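Local atomic coordinates of leucine--tRNA ligase (Agrobacterium radiobacter, PDB entry 5AH5), a protein that probably joins leucine to its cognate tRNA at the expense of ATP, as a class I aminoacyl-tRNA synthetase. Residues B[592-600]-B[716-724]. Numbering follows the deposited sequence.
Sequences ADAVRCYLL and APFAPHISE
The junction between the class I catalytic region and the helical anticodon-binding domain is pinned by Asp-593, whose carboxylate meets the first turn of helix 720-729. Asp-593 OD1 takes two N-H groups: the backbone N of His-721 at 3.2 Å, on the syn lone pair, and the ring ND1 of His-721 at 2.9 Å. The ring donor comes from above the carboxylate, 50° out of its plane, while OD1 lies almost in the imidazole plane. Asp-593 OD2 accepts the backbone N of Ile-722 at 2.8 Å, so three donors hold this buried carboxylate and fix its rotation. Pro-720 has no N-H to give, so the acid meets the amides of the next two residues, where its negative charge probably suits the positive end of the helix dipole. With chi1 at -52°, His-721 folds its ring back beside its own backbone N, which lets ND1 and N converge on one oxygen. From the N-cap, Ala-719 rests its CB on CB of Asp-593, 3.8 Å away, and its O accepts from both N and OG of Ser-723.

One turn along, the guanidinium of Arg-596 lies with one face over the Pro-720 ring, and a water bridges its NH2 to the O of Phe-718; NH2 also makes a salt bridge with Asp-58. Cys-597 SG packs 3.8 Å from CB of Phe-718, and Leu-600 CD1 reaches the edge of the phenyl ring. The two helix segments cross at -128°, with helix 617-632 packed against Asp-593, Cys-597 and Ile-722, helix 48-66 beside Arg-596 and Leu-600, and helix 678-695 against Phe-718.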
loop_
_atom_site.group_PDB
_atom_site.type_symbol
_atom_site.label_atom_id
_atom_site.label_comp_id
_atom_site.label_asym_id
_atom_site.label_seq_id
_atom_site.Cartn_x
_atom_site.Cartn_y
_atom_site.Cartn_z
ATOM N N ALA B 592 26.417 2.876 -0.921
ATOM C CA ALA B 592 24.980 2.962 -0.626
ATOM C C ALA B 592 24.311 4.354 -0.880
ATOM O O ALA B 592 23.145 4.462 -1.289
ATOM C CB ALA B 592 24.762 2.590 0.823
ATOM N N ASP B 593 25.014 5.386 -0.502
ATOM C CA ASP B 593 24.401 6.764 -0.549
ATOM C C ASP B 593 24.030 7.155 -2.003
ATOM O O ASP B 593 22.919 7.596 -2.291
ATOM C CB ASP B 593 25.407 7.749 0.006
ATOM C CG ASP B 593 25.607 7.624 1.508
ATOM O OD1 ASP B 593 24.668 7.348 2.290
ATOM O OD2 ASP B 593 26.754 7.828 1.936
ATOM N N ALA B 594 24.959 6.910 -2.917
ATOM C CA ALA B 594 24.778 7.278 -4.326
ATOM C C ALA B 594 23.665 6.491 -4.955
ATOM O O ALA B 594 22.900 7.043 -5.736
ATOM C CB ALA B 594 26.081 7.103 -5.086
ATOM N N VAL B 595 23.491 5.226 -4.524
ATOM C CA VAL B 595 22.441 4.407 -5.025
ATOM C C VAL B 595 21.108 4.934 -4.544
ATOM O O VAL B 595 20.159 5.083 -5.323
ATOM C CB VAL B 595 22.629 2.921 -4.597
ATOM C CG1 VAL B 595 21.442 2.109 -4.973
ATOM C CG2 VAL B 595 23.848 2.366 -5.319
ATOM N N ARG B 596 21.026 5.170 -3.250
ATOM C CA ARG B 596 19.777 5.604 -2.665
ATOM C C ARG B 596 19.369 7.018 -3.173
ATOM O O ARG B 596 18.179 7.255 -3.476
ATOM C CB ARG B 596 19.919 5.643 -1.168
ATOM C CG ARG B 596 20.105 4.259 -0.523
ATOM C CD ARG B 596 20.523 4.384 0.926
ATOM N NE ARG B 596 19.593 5.226 1.666
ATOM C CZ ARG B 596 19.436 5.230 2.992
ATOM N NH1 ARG B 596 20.068 4.360 3.783
ATOM N NH2 ARG B 596 18.586 6.083 3.529
ATOM N N CYS B 597 20.342 7.912 -3.246
ATOM C CA CYS B 597 20.070 9.326 -3.743
ATOM C C CYS B 597 19.682 9.383 -5.219
ATOM O O CYS B 597 18.800 10.159 -5.573
ATOM C CB CYS B 597 21.277 10.214 -3.496
ATOM S SG CYS B 597 21.438 10.662 -1.743
ATOM N N TYR B 598 20.268 8.526 -6.069
ATOM C CA TYR B 598 19.786 8.401 -7.469
ATOM C C TYR B 598 18.357 7.995 -7.519
ATOM O O TYR B 598 17.583 8.614 -8.233
ATOM C CB TYR B 598 20.666 7.463 -8.299
ATOM C CG TYR B 598 20.157 7.010 -9.676
ATOM C CD1 TYR B 598 20.006 7.913 -10.759
ATOM C CD2 TYR B 598 19.814 5.678 -9.906
ATOM C CE1 TYR B 598 19.559 7.471 -12.020
ATOM C CE2 TYR B 598 19.372 5.252 -11.163
ATOM C CZ TYR B 598 19.240 6.163 -12.214
ATOM O OH TYR B 598 18.818 5.707 -13.452
ATOM N N LEU B 599 17.951 6.962 -6.777
ATOM C CA LEU B 599 16.530 6.573 -6.797
ATOM C C LEU B 599 15.607 7.636 -6.282
ATOM O O LEU B 599 14.424 7.689 -6.667
ATOM C CB LEU B 599 16.266 5.284 -5.993
ATOM C CG LEU B 599 16.907 4.035 -6.660
ATOM C CD1 LEU B 599 17.063 2.914 -5.619
ATOM C CD2 LEU B 599 16.077 3.579 -7.845
ATOM N N LEU B 600 16.062 8.388 -5.299
ATOM C CA LEU B 600 15.183 9.373 -4.698
ATOM C C LEU B 600 15.138 10.679 -5.572
ATOM O O LEU B 600 14.128 11.331 -5.626
ATOM C CB LEU B 600 15.614 9.690 -3.256
ATOM C CG LEU B 600 15.376 8.580 -2.180
ATOM C CD1 LEU B 600 15.609 9.172 -0.809
ATOM C CD2 LEU B 600 13.977 8.056 -2.248
ATOM N N ALA B 716 21.909 14.204 5.532
ATOM C CA ALA B 716 22.027 12.942 6.289
ATOM C C ALA B 716 20.965 11.903 6.077
ATOM O O ALA B 716 21.327 10.762 6.037
ATOM C CB ALA B 716 22.170 13.199 7.778
ATOM N N PRO B 717 19.680 12.285 6.011
ATOM C CA PRO B 717 18.653 11.338 5.759
ATOM C C PRO B 717 18.744 10.664 4.385
ATOM O O PRO B 717 18.306 9.483 4.261
ATOM C CB PRO B 717 17.368 12.147 5.872
ATOM C CG PRO B 717 17.674 13.303 6.740
ATOM C CD PRO B 717 19.119 13.593 6.450
ATOM N N PHE B 718 19.321 11.380 3.408
ATOM C CA PHE B 718 19.451 10.961 2.015
ATOM C C PHE B 718 20.705 10.214 1.770
ATOM O O PHE B 718 20.705 9.221 1.029
ATOM C CB PHE B 718 19.391 12.211 1.018
ATOM C CG PHE B 718 18.187 13.044 1.226
ATOM C CD1 PHE B 718 17.015 12.715 0.632
ATOM C CD2 PHE B 718 18.237 14.136 2.085
ATOM C CE1 PHE B 718 15.892 13.456 0.843
ATOM C CE2 PHE B 718 17.107 14.884 2.325
ATOM C CZ PHE B 718 15.940 14.550 1.697
ATOM N N ALA B 719 21.790 10.743 2.310
ATOM C CA ALA B 719 23.133 10.198 2.122
ATOM C C ALA B 719 23.809 10.082 3.489
ATOM O O ALA B 719 24.802 10.750 3.800
ATOM C CB ALA B 719 23.969 11.015 1.169
ATOM N N PRO B 720 23.294 9.167 4.325
ATOM C CA PRO B 720 23.681 9.094 5.746
ATOM C C PRO B 720 25.098 8.748 6.068
ATOM O O PRO B 720 25.626 9.234 7.069
ATOM C CB PRO B 720 22.703 8.025 6.330
ATOM C CG PRO B 720 22.354 7.191 5.181
ATOM C CD PRO B 720 22.190 8.244 4.055
ATOM N N HIS B 721 25.736 7.955 5.234
ATOM C CA HIS B 721 27.104 7.488 5.495
ATOM C C HIS B 721 28.154 8.569 5.233
ATOM O O HIS B 721 29.046 8.843 6.059
ATOM C CB HIS B 721 27.469 6.249 4.614
ATOM C CG HIS B 721 26.471 5.121 4.695
ATOM N ND1 HIS B 721 25.327 5.075 3.924
ATOM C CD2 HIS B 721 26.475 3.988 5.442
ATOM C CE1 HIS B 721 24.675 3.961 4.191
ATOM N NE2 HIS B 721 25.325 3.308 5.141
ATOM N N ILE B 722 28.080 9.130 4.030
ATOM C CA ILE B 722 28.932 10.258 3.651
ATOM C C ILE B 722 28.731 11.418 4.617
ATOM O O ILE B 722 29.640 12.144 4.939
ATOM C CB ILE B 722 28.591 10.716 2.202
ATOM C CG1 ILE B 722 29.516 9.985 1.228
ATOM C CG2 ILE B 722 28.725 12.223 2.014
ATOM C CD1 ILE B 722 28.932 9.787 -0.175
ATOM N N SER B 723 27.527 11.606 5.061
ATOM C CA SER B 723 27.251 12.678 6.011
ATOM C C SER B 723 27.961 12.516 7.342
ATOM O O SER B 723 28.463 13.510 7.882
ATOM C CB SER B 723 25.768 12.822 6.216
ATOM O OG SER B 723 25.193 13.276 5.006
ATOM N N GLU B 724 27.999 11.280 7.869
ATOM C CA GLU B 724 28.734 10.998 9.073
ATOM C C GLU B 724 30.190 11.223 8.802
ATOM O O GLU B 724 30.873 11.767 9.654
ATOM C CB GLU B 724 28.540 9.540 9.595
ATOM C CG GLU B 724 27.145 9.204 10.077
ATOM C CD GLU B 724 26.658 9.973 11.307
ATOM O OE1 GLU B 724 27.476 10.689 11.886
ATOM O OE2 GLU B 724 25.418 9.936 11.646
HETATM O O HOH W 1 17.912 7.594 1.280
#